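Local structure of YfdX protein (Salmonella enterica I, 6A02) at residues G19-A24 with I79-S84; Q131-L136 with G168-S173; N98-K103 with K121-S126. The protein is of unknown biochemical function but is implicated in how the bacterium copes with antibiotic stress and in its virulence. All coordinates share one frame; numbering follows the deposited sequence.

Interaction 1 (G19-A24 with I79-S84); sequences GQAWQA and IRINSS
Trp22 and Ile81 mark the closest backbone approach, their CA atoms 5.1 Å apart, where the start of helix 19-36 passes over strand 77-89 with the local axes at 83° to one another. One turn of the helix supplies both of its contacting side chains. Ala21 directs its methyl at the strand, and two isoleucine methyls meet it there: CG2 of Ile81 lies 3.6 Å from Ala21 CB, and CD1 of Ile79 lies 3.7 Å from the same atom. Ile79 and Ile81 thus share one small alanine, the first through the end of its longer branch and the second through its short branch.

Trp22 extends this packing toward Asn82. Its CG is anti to the backbone N (chi1 -168°), and the CD1 side of the five-membered ring lies next to the strand. CD1 comes within 3.3 Å of Ile81 O, which approaches the ring obliquely, and is 4.2 Å from Ile81 CG1. The same carbon touches Asn82 CB at 3.9 Å. Trp22 and Asn82 run side by side in the same direction, with the ring and amide planes 42° apart.

Ile81 and Asn82 form a classic beta bulge opposite Glu132 of strand 125-135, consistent with both pointing toward the helix. Beyond this chain, Arg26 of the second subunit makes a cation-pi contact with Trp22 and hydrogen-bonds Asn82 OD1. The contact therefore combines methyl packing with an indole set against a backbone carbonyl oxygen, without a hydrogen bond between the segments. The indole does double duty, touching Ile81 and Asn82 within the chain and meeting Arg26 of the second subunit, to which the amide of Asn82 is also bonded.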
loop_
_atom_site.group_PDB
_atom_site.type_symbol
_atom_site.label_atom_id
_atom_site.label_comp_id
_atom_site.label_asym_id
_atom_site.label_seq_id
_atom_site.Cartn_x
_atom_site.Cartn_y
_atom_site.Cartn_z
ATOM N N GLY A 19 -21.470 -4.216 1.005
ATOM C CA GLY A 19 -21.324 -2.817 0.655
ATOM C C GLY A 19 -21.520 -1.886 1.832
ATOM O O GLY A 19 -20.933 -0.800 1.869
ATOM N N GLN A 20 -22.352 -2.286 2.800
ATOM C CA GLN A 20 -22.534 -1.466 3.992
ATOM C C GLN A 20 -21.243 -1.374 4.791
ATOM O O GLN A 20 -20.876 -0.293 5.267
ATOM C CB GLN A 20 -23.638 -2.031 4.878
ATOM C CG GLN A 20 -25.048 -1.857 4.339
ATOM C CD GLN A 20 -26.055 -2.571 5.211
ATOM O OE1 GLN A 20 -25.953 -3.779 5.428
ATOM N NE2 GLN A 20 -27.024 -1.824 5.738
ATOM N N ALA A 21 -20.551 -2.500 4.966
ATOM C CA ALA A 21 -19.308 -2.475 5.729
ATOM C C ALA A 21 -18.210 -1.742 4.977
ATOM O O ALA A 21 -17.357 -1.098 5.600
ATOM C CB ALA A 21 -18.863 -3.892 6.076
ATOM N N TRP A 22 -18.196 -1.837 3.647
ATOM C CA TRP A 22 -17.255 -1.023 2.889
ATOM C C TRP A 22 -17.483 0.459 3.157
ATOM O O TRP A 22 -16.534 1.204 3.429
ATOM C CB TRP A 22 -17.342 -1.342 1.391
ATOM C CG TRP A 22 -16.198 -0.741 0.656
ATOM C CD1 TRP A 22 -14.969 -1.295 0.453
ATOM C CD2 TRP A 22 -16.160 0.552 0.066
ATOM N NE1 TRP A 22 -14.164 -0.426 -0.244
ATOM C CE2 TRP A 22 -14.881 0.715 -0.500
ATOM C CE3 TRP A 22 -17.091 1.584 -0.057
ATOM C CZ2 TRP A 22 -14.503 1.872 -1.164
ATOM C CZ3 TRP A 22 -16.717 2.731 -0.721
ATOM C CH2 TRP A 22 -15.436 2.862 -1.269
ATOM N N GLN A 23 -18.743 0.903 3.096
ATOM C CA GLN A 23 -19.034 2.309 3.344
ATOM C C GLN A 23 -18.724 2.690 4.783
ATOM O O GLN A 23 -18.291 3.817 5.044
ATOM C CB GLN A 23 -20.495 2.600 3.000
ATOM C CG GLN A 23 -20.875 4.075 3.124
ATOM C CD GLN A 23 -20.104 4.936 2.152
ATOM O OE1 GLN A 23 -19.966 4.586 0.981
ATOM N NE2 GLN A 23 -19.555 6.050 2.641
ATOM N N ALA A 24 -18.922 1.762 5.718
ATOM C CA ALA A 24 -18.579 2.029 7.110
ATOM C C ALA A 24 -17.090 2.310 7.256
ATOM O O ALA A 24 -16.693 3.235 7.977
ATOM C CB ALA A 24 -18.994 0.848 7.990
ATOM N N ILE A 79 -15.376 -10.570 7.645
ATOM C CA ILE A 79 -16.346 -10.411 6.566
ATOM C C ILE A 79 -15.694 -9.747 5.358
ATOM O O ILE A 79 -14.766 -8.935 5.481
ATOM C CB ILE A 79 -17.617 -9.638 6.987
ATOM C CG1 ILE A 79 -17.263 -8.225 7.464
ATOM C CG2 ILE A 79 -18.431 -10.428 8.034
ATOM C CD1 ILE A 79 -18.473 -7.265 7.432
ATOM N N ARG A 80 -16.207 -10.090 4.181
ATOM C CA ARG A 80 -15.744 -9.535 2.912
ATOM C C ARG A 80 -16.337 -8.151 2.683
ATOM O O ARG A 80 -17.557 -7.969 2.774
ATOM C CB ARG A 80 -16.185 -10.441 1.758
ATOM C CG ARG A 80 -15.506 -11.803 1.736
ATOM C CD ARG A 80 -16.059 -12.695 0.624
ATOM N NE ARG A 80 -17.442 -13.040 0.914
ATOM C CZ ARG A 80 -17.817 -14.110 1.613
ATOM N NH1 ARG A 80 -16.911 -14.978 2.065
ATOM N NH2 ARG A 80 -19.109 -14.315 1.852
ATOM N N ILE A 81 -15.483 -7.178 2.356
ATOM C CA ILE A 81 -15.942 -5.827 2.051
ATOM C C ILE A 81 -15.573 -5.349 0.655
ATOM O O ILE A 81 -16.123 -4.331 0.209
ATOM C CB ILE A 81 -15.519 -4.787 3.117
ATOM C CG1 ILE A 81 -14.020 -4.489 3.040
ATOM C CG2 ILE A 81 -15.918 -5.256 4.500
ATOM C CD1 ILE A 81 -13.589 -3.314 3.910
ATOM N N ASN A 82 -14.677 -6.033 -0.049
ATOM C CA ASN A 82 -14.349 -5.643 -1.416
ATOM C C ASN A 82 -13.643 -6.804 -2.089
ATOM O O ASN A 82 -13.019 -7.636 -1.426
ATOM C CB ASN A 82 -13.469 -4.387 -1.453
ATOM C CG ASN A 82 -13.340 -3.816 -2.847
ATOM O OD1 ASN A 82 -14.319 -3.381 -3.428
ATOM N ND2 ASN A 82 -12.128 -3.834 -3.397
ATOM N N SER A 83 -13.723 -6.842 -3.416
ATOM C CA SER A 83 -12.902 -7.744 -4.210
ATOM C C SER A 83 -12.270 -6.978 -5.359
ATOM O O SER A 83 -12.916 -6.130 -5.990
ATOM C CB SER A 83 -13.711 -8.886 -4.812
ATOM O OG SER A 83 -12.866 -10.006 -4.993
ATOM N N SER A 84 -11.014 -7.302 -5.651
ATOM C CA SER A 84 -10.337 -6.764 -6.824
ATOM C C SER A 84 -9.527 -7.865 -7.492
ATOM O O SER A 84 -9.388 -8.975 -6.969
ATOM C CB SER A 84 -9.427 -5.587 -6.467
ATOM O OG SER A 84 -8.313 -6.033 -5.712
#

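Interaction 2 (Q131-L136 with G168-S173); sequences QELIPL and GIVVDS
Glu132 has CG anti to its backbone N (chi1 -175°), and Ile169 likewise carries CG2 anti to its own N; from these positions the two side chains meet at an oblique crossing. The rest of the glutamate is extended, and OE2 lies 3.2 Å from Ile169 CG2, with Glu132 CG 3.3 Å from the same methyl. Ile169 CG1 packs on Ile134 CG2 at 3.6 Å, while CD1 of Ile169 stays near Glu132 OE2. Leu133 and Val170 project from the other face of the sheet, joined through Leu133 CB and Val170 CG2 at 3.9 Å.

Four backbone hydrogen bonds fix the register. Gln131 N gives Asp172 O a bond of 2.8 Å that is practically straight (179° at the hydrogen); Asp172 N returns a bond to Gln131 O. Leu133 and Val170 exchange the second such pair, Leu133 N to Val170 O being 2.8 Å. Glu132 and Val171 form the non-hydrogen-bonded pair between them.

Strand 125-135, also bonded to strand 77-89, is thus the middle member of a three-stranded antiparallel sheet, with strand 170-175 returning after two helices.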
loop_
_atom_site.group_PDB
_atom_site.type_symbol
_atom_site.label_atom_id
_atom_site.label_comp_id
_atom_site.label_asym_id
_atom_site.label_seq_id
_atom_site.Cartn_x
_atom_site.Cartn_y
_atom_site.Cartn_z
ATOM N N GLN A 131 -9.377 -10.203 -1.798
ATOM C CA GLN A 131 -10.567 -9.981 -0.998
ATOM C C GLN A 131 -10.191 -9.164 0.229
ATOM O O GLN A 131 -9.410 -9.623 1.072
ATOM C CB GLN A 131 -11.195 -11.310 -0.586
ATOM C CG GLN A 131 -11.734 -12.125 -1.771
ATOM C CD GLN A 131 -12.463 -13.374 -1.335
ATOM O OE1 GLN A 131 -12.626 -13.632 -0.141
ATOM N NE2 GLN A 131 -12.912 -14.159 -2.308
ATOM N N GLU A 132 -10.734 -7.957 0.316
ATOM C CA GLU A 132 -10.534 -7.104 1.475
ATOM C C GLU A 132 -11.505 -7.544 2.559
ATOM O O GLU A 132 -12.704 -7.677 2.301
ATOM C CB GLU A 132 -10.800 -5.655 1.078
ATOM C CG GLU A 132 -10.497 -4.668 2.170
ATOM C CD GLU A 132 -10.811 -3.225 1.789
ATOM O OE1 GLU A 132 -11.298 -2.987 0.668
ATOM O OE2 GLU A 132 -10.567 -2.326 2.627
ATOM N N LEU A 133 -10.986 -7.764 3.772
ATOM C CA LEU A 133 -11.760 -8.297 4.886
ATOM C C LEU A 133 -11.587 -7.420 6.113
ATOM O O LEU A 133 -10.519 -6.834 6.329
ATOM C CB LEU A 133 -11.296 -9.717 5.267
ATOM C CG LEU A 133 -10.984 -10.710 4.137
ATOM C CD1 LEU A 133 -10.384 -11.996 4.686
ATOM C CD2 LEU A 133 -12.232 -11.025 3.336
ATOM N N ILE A 134 -12.627 -7.371 6.946
ATOM C CA ILE A 134 -12.502 -6.786 8.283
ATOM C C ILE A 134 -13.047 -7.747 9.328
ATOM O O ILE A 134 -13.966 -8.532 9.044
ATOM C CB ILE A 134 -13.210 -5.428 8.418
ATOM C CG1 ILE A 134 -14.704 -5.564 8.122
ATOM C CG2 ILE A 134 -12.519 -4.361 7.550
ATOM C CD1 ILE A 134 -15.503 -4.361 8.558
ATOM N N PRO A 135 -12.526 -7.704 10.556
ATOM C CA PRO A 135 -13.120 -8.475 11.656
ATOM C C PRO A 135 -14.348 -7.729 12.156
ATOM O O PRO A 135 -14.253 -6.584 12.598
ATOM C CB PRO A 135 -12.009 -8.490 12.710
ATOM C CG PRO A 135 -11.262 -7.186 12.466
ATOM C CD PRO A 135 -11.330 -6.944 10.974
ATOM N N LEU A 136 -15.511 -8.376 12.086
ATOM C CA LEU A 136 -16.759 -7.633 12.237
ATOM C C LEU A 136 -16.943 -7.102 13.654
ATOM O O LEU A 136 -17.197 -5.905 13.852
ATOM C CB LEU A 136 -17.944 -8.498 11.819
ATOM C CG LEU A 136 -19.330 -7.863 11.966
ATOM C CD1 LEU A 136 -19.437 -6.512 11.260
ATOM C CD2 LEU A 136 -20.389 -8.834 11.445
ATOM N N GLY A 168 -6.938 -2.900 10.801
ATOM C CA GLY A 168 -7.453 -4.253 10.842
ATOM C C GLY A 168 -7.940 -4.784 9.514
ATOM O O GLY A 168 -8.267 -5.972 9.419
ATOM N N ILE A 169 -8.003 -3.937 8.487
ATOM C CA ILE A 169 -8.315 -4.417 7.145
ATOM C C ILE A 169 -7.186 -5.320 6.672
ATOM O O ILE A 169 -6.009 -4.937 6.711
ATOM C CB ILE A 169 -8.472 -3.236 6.178
ATOM C CG1 ILE A 169 -9.648 -2.342 6.580
ATOM C CG2 ILE A 169 -8.625 -3.749 4.763
ATOM C CD1 ILE A 169 -9.672 -1.031 5.839
ATOM N N VAL A 170 -7.535 -6.514 6.199
ATOM C CA VAL A 170 -6.552 -7.416 5.612
ATOM C C VAL A 170 -6.991 -7.745 4.196
ATOM O O VAL A 170 -8.155 -7.583 3.828
ATOM C CB VAL A 170 -6.344 -8.708 6.429
ATOM C CG1 VAL A 170 -5.944 -8.376 7.866
ATOM C CG2 VAL A 170 -7.587 -9.576 6.400
ATOM N N VAL A 171 -6.045 -8.196 3.387
ATOM C CA VAL A 171 -6.325 -8.560 2.001
ATOM C C VAL A 171 -5.897 -10.003 1.812
ATOM O O VAL A 171 -4.698 -10.318 1.876
ATOM C CB VAL A 171 -5.617 -7.636 1.005
ATOM C CG1 VAL A 171 -5.893 -8.093 -0.432
ATOM C CG2 VAL A 171 -6.067 -6.188 1.199
ATOM N N ASP A 172 -6.868 -10.881 1.591
ATOM C CA ASP A 172 -6.614 -12.274 1.244
ATOM C C ASP A 172 -6.534 -12.349 -0.275
ATOM O O ASP A 172 -7.547 -12.187 -0.971
ATOM C CB ASP A 172 -7.763 -13.148 1.744
ATOM C CG ASP A 172 -7.474 -14.638 1.620
ATOM O OD1 ASP A 172 -6.774 -15.049 0.673
ATOM O OD2 ASP A 172 -7.952 -15.404 2.481
ATOM N N SER A 173 -5.341 -12.599 -0.795
ATOM C CA SER A 173 -5.132 -12.749 -2.229
ATOM C C SER A 173 -5.056 -14.235 -2.535
ATOM O O SER A 173 -4.177 -14.933 -2.015
ATOM C CB SER A 173 -3.844 -12.042 -2.653
ATOM O OG SER A 173 -3.918 -10.651 -2.381
#

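Interaction 3 (N98-K103 with K121-S126); sequences NDAINK and KLAGVS
A 2.9 Å hydrogen bond from Gly124 N to Lys121 O turns the chain immediately beyond Ala123, the residue that meets Ala100 across the contact. At this turn Ala123 points its methyl toward helix 94-109. Ala100 CB sits 3.5 Å from Ala123 CB and equally near Ala123 CA, so the methyl rests against both the side chain and the backbone of its partner. Leu122 O also lies near, 4.0 Å from Ala100 CB. Both side chains are single methyls, and the backbones lie close, with the CA atoms of Ala100 and Ala123 4.9 Å apart.

Gly124, with a positive phi of 77°, leaves the helical conformation, and its turn makes two bonds back into the last helical turn: a Schellman motif ending helix 113-122. The chain then passes directly into strand 125-135. Because helix 94-109 connects to helix 113-122 through only a short loop, the contact lies within a helical hairpin, at the point where its second helix gives way to the sheet.

Ile101 closes over Ala123 from beside Ala100. Its CG1 stands beside the backbone N, and a further bend at chi2 (-58°) puts CD1 3.7 Å from Ala123 CB. The same isoleucine also packs on Leu120 and on Tyr156 of the second subunit.

Farther along the helix, Lys103 reaches across to Leu122. The aliphatic chain of Lys103 starts anti to the backbone N and stays extended until chi4 (-109°), where it bends and brings NZ to 3.9 Å from Leu122 CD1. This is a loose meeting of an ammonium group and a methyl at the exposed margin, and Lys103 also touches Ala119 on the second helix of the hairpin.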
loop_
_atom_site.group_PDB
_atom_site.type_symbol
_atom_site.label_atom_id
_atom_site.label_comp_id
_atom_site.label_asym_id
_atom_site.label_seq_id
_atom_site.Cartn_x
_atom_site.Cartn_y
_atom_site.Cartn_z
ATOM N N ASN A 98 -2.664 -11.684 -28.918
ATOM C CA ASN A 98 -3.877 -11.037 -29.409
ATOM C C ASN A 98 -4.988 -12.056 -29.623
ATOM O O ASN A 98 -6.125 -11.856 -29.179
ATOM C CB ASN A 98 -3.576 -10.296 -30.712
ATOM C CG ASN A 98 -2.676 -9.092 -30.507
ATOM O OD1 ASN A 98 -2.451 -8.656 -29.387
ATOM N ND2 ASN A 98 -2.156 -8.552 -31.598
ATOM N N ASP A 99 -4.676 -13.159 -30.305
ATOM C CA ASP A 99 -5.691 -14.173 -30.564
ATOM C C ASP A 99 -6.195 -14.792 -29.268
ATOM O O ASP A 99 -7.387 -15.097 -29.136
ATOM C CB ASP A 99 -5.137 -15.243 -31.509
ATOM C CG ASP A 99 -4.663 -14.663 -32.833
ATOM O OD1 ASP A 99 -5.086 -13.538 -33.174
ATOM O OD2 ASP A 99 -3.871 -15.331 -33.534
ATOM N N ALA A 100 -5.304 -14.973 -28.290
ATOM C CA ALA A 100 -5.728 -15.547 -27.018
ATOM C C ALA A 100 -6.570 -14.559 -26.212
ATOM O O ALA A 100 -7.538 -14.953 -25.551
ATOM C CB ALA A 100 -4.503 -16.005 -26.228
ATOM N N ILE A 101 -6.214 -13.274 -26.257
ATOM C CA ILE A 101 -7.005 -12.267 -25.553
ATOM C C ILE A 101 -8.384 -12.131 -26.188
ATOM O O ILE A 101 -9.392 -11.972 -25.487
ATOM C CB ILE A 101 -6.245 -10.931 -25.485
ATOM C CG1 ILE A 101 -5.068 -11.036 -24.509
ATOM C CG2 ILE A 101 -7.178 -9.813 -25.055
ATOM C CD1 ILE A 101 -5.473 -11.427 -23.094
ATOM N N ASN A 102 -8.454 -12.217 -27.518
ATOM C CA ASN A 102 -9.746 -12.134 -28.192
ATOM C C ASN A 102 -10.692 -13.232 -27.723
ATOM O O ASN A 102 -11.896 -12.999 -27.567
ATOM C CB ASN A 102 -9.558 -12.191 -29.705
ATOM C CG ASN A 102 -10.875 -12.226 -30.448
ATOM O OD1 ASN A 102 -11.597 -11.227 -30.504
ATOM N ND2 ASN A 102 -11.204 -13.383 -31.015
ATOM N N LYS A 103 -10.167 -14.436 -27.477
ATOM C CA LYS A 103 -11.023 -15.505 -26.976
ATOM C C LYS A 103 -11.419 -15.262 -25.520
ATOM O O LYS A 103 -12.538 -15.589 -25.105
ATOM C CB LYS A 103 -10.331 -16.859 -27.163
ATOM C CG LYS A 103 -10.970 -17.975 -26.382
ATOM C CD LYS A 103 -10.127 -19.241 -26.433
ATOM C CE LYS A 103 -10.868 -20.389 -25.803
ATOM N NZ LYS A 103 -10.238 -20.731 -24.501
ATOM N N LYS A 121 -5.400 -18.022 -19.183
ATOM C CA LYS A 121 -4.223 -18.875 -19.021
ATOM C C LYS A 121 -3.559 -19.147 -20.365
ATOM O O LYS A 121 -2.328 -19.113 -20.476
ATOM C CB LYS A 121 -4.608 -20.187 -18.339
ATOM C CG LYS A 121 -4.878 -20.083 -16.853
ATOM C CD LYS A 121 -5.139 -21.468 -16.268
ATOM C CE LYS A 121 -5.629 -21.390 -14.834
ATOM N NZ LYS A 121 -5.922 -22.746 -14.291
ATOM N N LEU A 122 -4.358 -19.405 -21.405
ATOM C CA LEU A 122 -3.788 -19.586 -22.733
ATOM C C LEU A 122 -3.111 -18.323 -23.241
ATOM O O LEU A 122 -2.201 -18.411 -24.073
ATOM C CB LEU A 122 -4.868 -20.047 -23.713
ATOM C CG LEU A 122 -5.474 -21.424 -23.451
ATOM C CD1 LEU A 122 -6.453 -21.781 -24.563
ATOM C CD2 LEU A 122 -4.395 -22.489 -23.325
ATOM N N ALA A 123 -3.528 -17.156 -22.759
ATOM C CA ALA A 123 -2.882 -15.894 -23.090
ATOM C C ALA A 123 -1.679 -15.603 -22.212
ATOM O O ALA A 123 -1.105 -14.515 -22.319
ATOM C CB ALA A 123 -3.886 -14.747 -22.975
ATOM N N GLY A 124 -1.297 -16.542 -21.350
ATOM C CA GLY A 124 -0.197 -16.328 -20.429
ATOM C C GLY A 124 -0.529 -15.474 -19.231
ATOM O O GLY A 124 0.384 -14.926 -18.603
ATOM N N VAL A 125 -1.808 -15.346 -18.888
ATOM C CA VAL A 125 -2.256 -14.435 -17.842
ATOM C C VAL A 125 -2.809 -15.266 -16.691
ATOM O O VAL A 125 -3.752 -16.043 -16.876
ATOM C CB VAL A 125 -3.321 -13.461 -18.374
ATOM C CG1 VAL A 125 -3.730 -12.473 -17.294
ATOM C CG2 VAL A 125 -2.807 -12.730 -19.615
ATOM N N SER A 126 -2.231 -15.107 -15.505
ATOM C CA SER A 126 -2.830 -15.674 -14.306
ATOM C C SER A 126 -3.675 -14.608 -13.615
ATOM O O SER A 126 -3.424 -13.407 -13.754
ATOM C CB SER A 126 -1.763 -16.213 -13.352
ATOM O OG SER A 126 -0.922 -15.174 -12.900
#

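Along the chain the contacts close in the order interaction 1, interaction 3, interaction 2. Interactions 1 and 2 are neighbours, their centres about 9 Å apart, and meet through the pairing of strands 77-89 and 125-135, where Ile81 N lies 2.8 Å from Glu132 O in a probable hydrogen bond. Interaction 3 lies at the far end of the same long strands, its centre about 30 Å from those of the other two. Strand 125-135 begins there and ends in interaction 2, so a single strand spans from the helical hairpin to the main body. Interactions 1 and 3 touch the second subunit, and interactions 2 and 3 the third, so all three regions lie at or near subunit interfaces.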